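Local coordinates for probable branched-chain amino acid ABC transporter, amino acid binding protein (Thermus thermophilus, PDB 3LKB) that binds valine in this crystal and probably delivers branched-chain amino acids to an ABC transporter for uptake into the cell, at residues 36-40 / 41-45; 91-94 / 95-99; 178-181 / 182-186. The protein carries 2 engineered substitutions. All coordinates share one frame; numbering follows the deposited sequence.

Interaction 1: residues 36-40 / 41-45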
loop_
_atom_site.group_PDB
_atom_site.type_symbol
_atom_site.label_atom_id
_atom_site.label_comp_id
_atom_site.label_asym_id
_atom_site.label_seq_id
_atom_site.Cartn_x
_atom_site.Cartn_y
_atom_site.Cartn_z
ATOM N N LYS A 36 8.888 -0.714 18.225
ATOM C CA LYS A 36 8.474 -1.962 18.852
ATOM C C LYS A 36 9.671 -2.630 19.494
ATOM O O LYS A 36 9.626 -3.085 20.635
ATOM C CB LYS A 36 7.897 -2.889 17.790
ATOM C CG LYS A 36 6.837 -3.838 18.319
ATOM C CD LYS A 36 5.566 -3.790 17.487
ATOM C CE LYS A 36 4.778 -2.522 17.762
ATOM N NZ LYS A 36 3.492 -2.498 17.000
ATOM N N TRP A 37 10.776 -2.704 18.718
ATOM C CA TRP A 37 12.072 -3.192 19.192
ATOM C C TRP A 37 12.670 -2.344 20.345
ATOM O O TRP A 37 13.207 -2.888 21.282
ATOM C CB TRP A 37 13.068 -3.316 18.025
ATOM C CG TRP A 37 14.300 -4.140 18.303
ATOM C CD1 TRP A 37 14.399 -5.519 18.281
ATOM C CD2 TRP A 37 15.614 -3.658 18.562
ATOM N NE1 TRP A 37 15.702 -5.917 18.529
ATOM C CE2 TRP A 37 16.462 -4.790 18.718
ATOM C CE3 TRP A 37 16.163 -2.382 18.696
ATOM C CZ2 TRP A 37 17.823 -4.676 19.027
ATOM C CZ3 TRP A 37 17.551 -2.263 18.993
ATOM C CH2 TRP A 37 18.358 -3.406 19.158
ATOM N N ALA A 38 12.542 -1.021 20.293
ATOM C CA ALA A 38 12.940 -0.187 21.442
ATOM C C ALA A 38 12.299 -0.658 22.752
ATOM O O ALA A 38 12.969 -0.744 23.772
ATOM C CB ALA A 38 12.624 1.280 21.193
ATOM N N ASN A 39 11.013 -0.970 22.704
ATOM C CA ASN A 39 10.264 -1.429 23.889
ATOM C C ASN A 39 10.725 -2.805 24.402
ATOM O O ASN A 39 10.925 -2.969 25.615
ATOM C CB ASN A 39 8.728 -1.404 23.649
ATOM C CG ASN A 39 8.129 0.011 23.713
ATOM O OD1 ASN A 39 8.654 0.913 24.384
ATOM N ND2 ASN A 39 7.032 0.212 23.011
ATOM N N GLU A 40 10.886 -3.770 23.475
ATOM C CA GLU A 40 11.335 -5.133 23.793
ATOM C C GLU A 40 12.760 -5.167 24.374
ATOM O O GLU A 40 13.043 -5.966 25.236
ATOM C CB GLU A 40 11.307 -6.063 22.558
ATOM C CG GLU A 40 10.123 -5.918 21.612
ATOM C CD GLU A 40 9.240 -7.179 21.509
ATOM O OE1 GLU A 40 9.732 -8.284 21.919
ATOM O OE2 GLU A 40 8.078 -7.052 20.993
ATOM N N ARG A 41 13.655 -4.329 23.875
ATOM C CA ARG A 41 15.030 -4.328 24.334
ATOM C C ARG A 41 15.298 -3.268 25.385
ATOM O O ARG A 41 16.419 -3.120 25.838
ATOM C CB ARG A 41 15.959 -4.085 23.157
ATOM C CG ARG A 41 15.598 -4.885 21.921
ATOM C CD ARG A 41 16.059 -6.366 21.987
ATOM N NE ARG A 41 17.365 -6.524 22.627
ATOM C CZ ARG A 41 17.607 -7.379 23.620
ATOM N NH1 ARG A 41 16.634 -8.174 24.079
ATOM N NH2 ARG A 41 18.830 -7.445 24.149
ATOM N N LYS A 42 14.273 -2.508 25.752
ATOM C CA LYS A 42 14.425 -1.420 26.730
ATOM C C LYS A 42 15.637 -0.515 26.425
ATOM O O LYS A 42 16.488 -0.239 27.272
ATOM C CB LYS A 42 14.449 -1.983 28.165
ATOM C CG LYS A 42 13.041 -2.139 28.785
ATOM C CD LYS A 42 12.677 -3.610 29.047
ATOM C CE LYS A 42 13.281 -4.164 30.381
ATOM N NZ LYS A 42 13.621 -5.652 30.342
ATOM N N LEU A 43 15.697 -0.072 25.183
ATOM C CA LEU A 43 16.725 0.828 24.741
ATOM C C LEU A 43 16.751 2.137 25.517
ATOM O O LEU A 43 17.810 2.725 25.684
ATOM C CB LEU A 43 16.529 1.130 23.261
ATOM C CG LEU A 43 17.354 0.390 22.200
ATOM C CD1 LEU A 43 17.644 -1.042 22.545
ATOM C CD2 LEU A 43 16.621 0.503 20.873
ATOM N N VAL A 44 15.594 2.627 25.947
ATOM C CA VAL A 44 15.600 3.798 26.792
ATOM C C VAL A 44 15.030 3.461 28.159
ATOM O O VAL A 44 13.832 3.321 28.337
ATOM C CB VAL A 44 14.925 5.061 26.179
ATOM C CG1 VAL A 44 15.400 5.277 24.746
ATOM C CG2 VAL A 44 13.426 4.921 26.213
ATOM N N PRO A 45 15.903 3.367 29.136
ATOM C CA PRO A 45 15.439 2.921 30.433
ATOM C C PRO A 45 14.413 3.899 30.994
ATOM O O PRO A 45 14.626 5.122 30.946
ATOM C CB PRO A 45 16.729 2.905 31.283
ATOM C CG PRO A 45 17.922 2.992 30.232
ATOM C CD PRO A 45 17.279 3.885 29.177
#
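R41 lays the start of its side chain over the indole of W37, one helical turn earlier, and the contact is easiest to read by following that arginine outward. Its CB sits beside the carbonyl oxygen of W37. CG turns back toward the ring (chi1 -44°, CG beside its own backbone N) and comes down on one face: it stands 3.5 Å from the centroid of the five-membered ring of W37, close to the ring normal, a CH-pi contact. The next atom, CD, stands above the N-H edge of the ring, 3.5 Å from NE1 of W37. Bends at chi2 and chi3 then lift NE away from the ring, above and just outside its NE1-CZ2 edge; the guanidinium plane is turned 46° from the ring and meets CZ2 of W37 near its own edge, so this is not a stacked cation-pi pair. The benzene end of the indole is taken by L43, whose CD2 lies 3.5 Å from CZ3 of W37 and 4.1 Å from CB of A38.

The backbone beneath explains why L43 can return to the helix. R41 N donates to W37 O at 3.0 Å, the last ordinary helical bond here. K42 then adopts positive phi, and L43 N reaches A38 O at 3.1 Å, while K42 N makes a weak 3.4 Å bond to N39 O. This is a Schellman motif with K42 as C-prime, and it ends helix 21-41 ahead of strand 47-55. L267 and I271 of helix 263-274 also pack on W37, and N39 OD1 accepts from F49 N. Chemically, the contact is apolar and dispersive: the arginine contributes its methylenes to the indole, and its charged end is lifted away from the ring.

Interaction 2: residues 91-94 / 95-99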
loop_
_atom_site.group_PDB
_atom_site.type_symbol
_atom_site.label_atom_id
_atom_site.label_comp_id
_atom_site.label_asym_id
_atom_site.label_seq_id
_atom_site.Cartn_x
_atom_site.Cartn_y
_atom_site.Cartn_z
ATOM N N LYS A 91 6.352 24.025 8.001
ATOM C CA LYS A 91 7.562 24.717 8.520
ATOM C C LYS A 91 7.231 25.874 9.505
ATOM O O LYS A 91 7.747 25.892 10.634
ATOM C CB LYS A 91 8.493 25.220 7.396
ATOM C CG LYS A 91 9.432 24.180 6.762
ATOM C CD LYS A 91 10.283 24.811 5.632
ATOM C CE LYS A 91 11.617 25.411 6.192
ATOM N NZ LYS A 91 12.455 26.089 5.142
ATOM N N PRO A 92 6.345 26.821 9.118
ATOM C CA PRO A 92 6.034 27.919 10.091
ATOM C C PRO A 92 5.565 27.409 11.466
ATOM O O PRO A 92 5.953 27.954 12.500
ATOM C CB PRO A 92 4.881 28.693 9.396
ATOM C CG PRO A 92 5.159 28.482 7.926
ATOM C CD PRO A 92 5.659 27.027 7.823
ATOM N N LEU A 93 4.724 26.379 11.462
ATOM C CA LEU A 93 4.182 25.832 12.688
ATOM C C LEU A 93 5.249 25.021 13.456
ATOM O O LEU A 93 5.329 25.092 14.694
ATOM C CB LEU A 93 2.973 24.988 12.346
ATOM C CG LEU A 93 2.128 24.394 13.462
ATOM C CD1 LEU A 93 1.625 25.509 14.396
ATOM C CD2 LEU A 93 0.958 23.676 12.757
ATOM N N ILE A 94 6.076 24.273 12.725
ATOM C CA ILE A 94 7.165 23.533 13.376
ATOM C C ILE A 94 8.103 24.470 14.146
ATOM O O ILE A 94 8.432 24.230 15.288
ATOM C CB ILE A 94 7.973 22.677 12.360
ATOM C CG1 ILE A 94 7.051 21.610 11.723
ATOM C CG2 ILE A 94 9.212 22.062 13.044
ATOM C CD1 ILE A 94 7.666 20.682 10.774
ATOM N N GLN A 95 8.557 25.500 13.449
ATOM C CA GLN A 95 9.311 26.609 13.995
ATOM C C GLN A 95 8.612 27.231 15.217
ATOM O O GLN A 95 9.261 27.433 16.261
ATOM C CB GLN A 95 9.545 27.661 12.889
ATOM C CG GLN A 95 10.451 28.851 13.283
ATOM C CD GLN A 95 11.914 28.450 13.453
ATOM O OE1 GLN A 95 12.400 27.472 12.829
ATOM N NE2 GLN A 95 12.633 29.193 14.317
ATOM N N GLU A 96 7.315 27.532 15.108
ATOM C CA GLU A 96 6.599 28.230 16.222
ATOM C C GLU A 96 6.585 27.381 17.465
ATOM O O GLU A 96 6.909 27.835 18.531
ATOM C CB GLU A 96 5.152 28.605 15.839
ATOM C CG GLU A 96 4.267 29.116 17.029
ATOM C CD GLU A 96 2.803 29.396 16.635
ATOM O OE1 GLU A 96 2.551 29.965 15.537
ATOM O OE2 GLU A 96 1.891 29.029 17.434
ATOM N N LEU A 97 6.275 26.109 17.318
ATOM C CA LEU A 97 6.259 25.285 18.503
ATOM C C LEU A 97 7.562 24.568 18.820
ATOM O O LEU A 97 7.605 23.775 19.748
ATOM C CB LEU A 97 5.047 24.336 18.482
ATOM C CG LEU A 97 4.830 23.471 17.270
ATOM C CD1 LEU A 97 5.657 22.253 17.498
ATOM C CD2 LEU A 97 3.360 23.089 17.127
ATOM N N ARG A 98 8.620 24.859 18.058
ATOM C CA ARG A 98 9.946 24.327 18.345
ATOM C C ARG A 98 10.003 22.795 18.503
ATOM O O ARG A 98 10.637 22.290 19.415
ATOM C CB ARG A 98 10.513 24.960 19.629
ATOM C CG ARG A 98 10.443 26.467 19.704
ATOM C CD ARG A 98 10.968 26.961 21.025
ATOM N NE ARG A 98 10.779 28.404 21.188
ATOM C CZ ARG A 98 11.664 29.348 20.826
ATOM N NH1 ARG A 98 12.825 29.038 20.243
ATOM N NH2 ARG A 98 11.388 30.632 21.035
ATOM N N ILE A 99 9.324 22.031 17.661
ATOM C CA ILE A 99 9.585 20.592 17.755
ATOM C C ILE A 99 10.485 20.023 16.665
ATOM O O ILE A 99 10.158 20.108 15.482
ATOM C CB ILE A 99 8.327 19.702 18.000
ATOM C CG1 ILE A 99 7.691 19.265 16.714
ATOM C CG2 ILE A 99 7.277 20.330 19.020
ATOM C CD1 ILE A 99 7.176 17.854 16.912
#
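L93 and L97, one turn apart, meet through their methyl groups, CD1 of L93 lying 4.0 Å from CD2 of L97. L93 has CG anti to its backbone N (chi1 -174°), which swings the branch along the helix toward the later residue. L97 is modelled with CG between backbone N and carbonyl carbon (chi1 53°), but its side chain is built too close to I99, so the detail of its placement is doubtful. Both leucines face helix 60-72, L93 packing on F67 and L97 on V71. I94 turns to another side: its CG2 lies 3.3 Å from I99 O, and its side chain packs on F79 of strand 79-81.

These residues belong to helix 84-97, the crossover of the beta-alpha-beta unit formed by strands 79-81 and 101-103, a repeating element of the periplasmic binding protein fold. R98 adopts positive phi and closes the helix in a Schellman motif, so the chain can reverse into strand 101-103, and I99 comes back against F67 and F79.

Backbone hydrogen bonds hold the last turns. Q95 N to K91 O is nearly straight at 3.0 Å (N-H...O 167°), and L97 N to L93 O is equally short. E96 N to P92 O has the same length but bends more. The terminating bond, I99 N to I94 O, is weak at 3.4 Å.

Polar side-chain ends find partners elsewhere in the chain. K91 NZ is gripped by three backbone oxygens, those of E109, D112 and P114, which satisfy the ammonium of this buried lysine. Q95 NE2 donates to D117 OD2, and R98 NH1 bonds to Y118 OH.

Interaction 3: residues 178-181 / 182-186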
loop_
_atom_site.group_PDB
_atom_site.type_symbol
_atom_site.label_atom_id
_atom_site.label_comp_id
_atom_site.label_asym_id
_atom_site.label_seq_id
_atom_site.Cartn_x
_atom_site.Cartn_y
_atom_site.Cartn_z
ATOM N N GLN A 178 10.024 16.886 -17.748
ATOM C CA GLN A 178 8.714 16.308 -17.777
ATOM C C GLN A 178 8.319 15.761 -16.410
ATOM O O GLN A 178 9.114 15.135 -15.714
ATOM C CB GLN A 178 8.713 15.108 -18.720
ATOM C CG GLN A 178 8.739 15.406 -20.206
ATOM C CD GLN A 178 7.490 16.085 -20.695
ATOM O OE1 GLN A 178 6.379 15.642 -20.418
ATOM N NE2 GLN A 178 7.670 17.179 -21.425
ATOM N N GLU A 179 7.072 15.901 -16.079
ATOM C CA GLU A 179 6.473 15.391 -14.907
ATOM C C GLU A 179 5.733 14.109 -15.246
ATOM O O GLU A 179 4.913 14.124 -16.072
ATOM C CB GLU A 179 5.585 16.479 -14.295
ATOM C CG GLU A 179 6.344 17.370 -13.329
ATOM C CD GLU A 179 5.680 18.682 -12.891
ATOM O OE1 GLU A 179 4.507 18.728 -12.566
ATOM O OE2 GLU A 179 6.361 19.695 -12.817
ATOM N N VAL A 180 6.100 13.003 -14.624
ATOM C CA VAL A 180 5.436 11.718 -14.780
ATOM C C VAL A 180 5.105 11.070 -13.436
ATOM O O VAL A 180 5.955 10.820 -12.643
ATOM C CB VAL A 180 6.252 10.719 -15.661
ATOM C CG1 VAL A 180 5.565 9.455 -15.878
ATOM C CG2 VAL A 180 6.688 11.312 -16.914
ATOM N N GLY A 181 3.831 10.797 -13.216
ATOM C CA GLY A 181 3.346 10.147 -12.020
ATOM C C GLY A 181 3.012 8.689 -12.115
ATOM O O GLY A 181 3.322 8.064 -13.063
ATOM N N SER A 182 2.369 8.146 -11.111
ATOM C CA SER A 182 2.070 6.731 -11.145
ATOM C C SER A 182 0.912 6.502 -12.128
ATOM O O SER A 182 0.162 7.430 -12.419
ATOM C CB SER A 182 1.735 6.241 -9.734
ATOM O OG SER A 182 0.620 7.007 -9.252
ATOM N N GLY A 183 0.797 5.302 -12.669
ATOM C CA GLY A 183 -0.201 5.067 -13.691
ATOM C C GLY A 183 0.305 5.388 -15.082
ATOM O O GLY A 183 -0.489 5.438 -16.019
ATOM N N ASN A 184 1.622 5.616 -15.224
ATOM C CA ASN A 184 2.239 5.838 -16.535
ATOM C C ASN A 184 2.434 4.529 -17.319
ATOM O O ASN A 184 3.538 4.046 -17.556
ATOM C CB ASN A 184 3.565 6.572 -16.353
ATOM C CG ASN A 184 4.583 5.773 -15.491
ATOM O OD1 ASN A 184 4.222 5.070 -14.549
ATOM N ND2 ASN A 184 5.830 5.887 -15.833
ATOM N N LEU A 185 1.322 3.942 -17.729
ATOM C CA LEU A 185 1.326 2.651 -18.458
ATOM C C LEU A 185 2.079 2.688 -19.800
ATOM O O LEU A 185 2.594 1.666 -20.272
ATOM C CB LEU A 185 -0.118 2.194 -18.682
ATOM C CG LEU A 185 -0.739 1.307 -17.593
ATOM C CD1 LEU A 185 -0.136 1.506 -16.205
ATOM C CD2 LEU A 185 -2.271 1.430 -17.588
ATOM N N ASP A 186 2.120 3.861 -20.415
ATOM C CA ASP A 186 2.699 3.976 -21.738
ATOM C C ASP A 186 3.426 5.311 -21.931
ATOM O O ASP A 186 2.839 6.346 -22.030
ATOM C CB ASP A 186 1.638 3.741 -22.830
ATOM C CG ASP A 186 2.229 3.797 -24.236
ATOM O OD1 ASP A 186 3.361 3.290 -24.421
ATOM O OD2 ASP A 186 1.568 4.383 -25.133
#
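Two torsions set this contact: V180 has CG1 anti to its backbone N (chi1 -177°), and N184 has CG between its backbone N and carbonyl carbon (chi1 61°). The first sends a methyl out toward the returning chain; the second directs the amide past V180 CG1 and toward helix 208-220. CG1 of V180 therefore touches CB of N184 at 3.5 Å and ND2 of N184 at 3.6 Å, the two side chains crossing at about a right angle.

The carbonyl of G181 faces the same asparagine. G181 O stands 3.6 Å from CG of N184 and 3.5 Å from OD1 of N184; as both oxygens are acceptors, that approach is not a bond. What fixes the amide comes from helix 208-220: OD1 accepts from N213 ND2, and ND2 donates to P210 O. Both ends of the flat group are thus engaged, which holds its rotation while CB and ND2 of N184 lie against CG1 of V180.

On the way to N184 the chain is turned at G183 by its positive phi (87°); N184 itself is the centre of an inverse gamma turn, with a weak bond of 2.9 Å from L185 N to G183 O. V180 O accepts from N206 ND2, and D186 OD1 bonds to T188 OG1 where helix 188-196 begins. L185 packs on A240 of the second subunit.

All this forms the surface loop that leaves strand 173-179, an outermost strand of the seven-stranded mixed sheet, and leads into helix 188-196, a strand-to-helix connection of the alpha/beta lobe in a periplasmic binding protein.

The three contacts follow one another along the chain without touching. Interactions 1 and 2 both finish helices with a Schellman motif before a strand, and their centres lie about 29 Å apart, nearest atoms about 17 Å. Interaction 3 is instead an exit from a strand; its centre is about 42 Å from that of interaction 1, across the centre of the chain, and about 35 Å from that of interaction 2. None of them supplies a residue to the valine pocket. The side chains of K91 in interaction 2 and S182 in interaction 3 each come to about 12 Å from the bound valine, whose pocket includes T84, on the same helix as interaction 2.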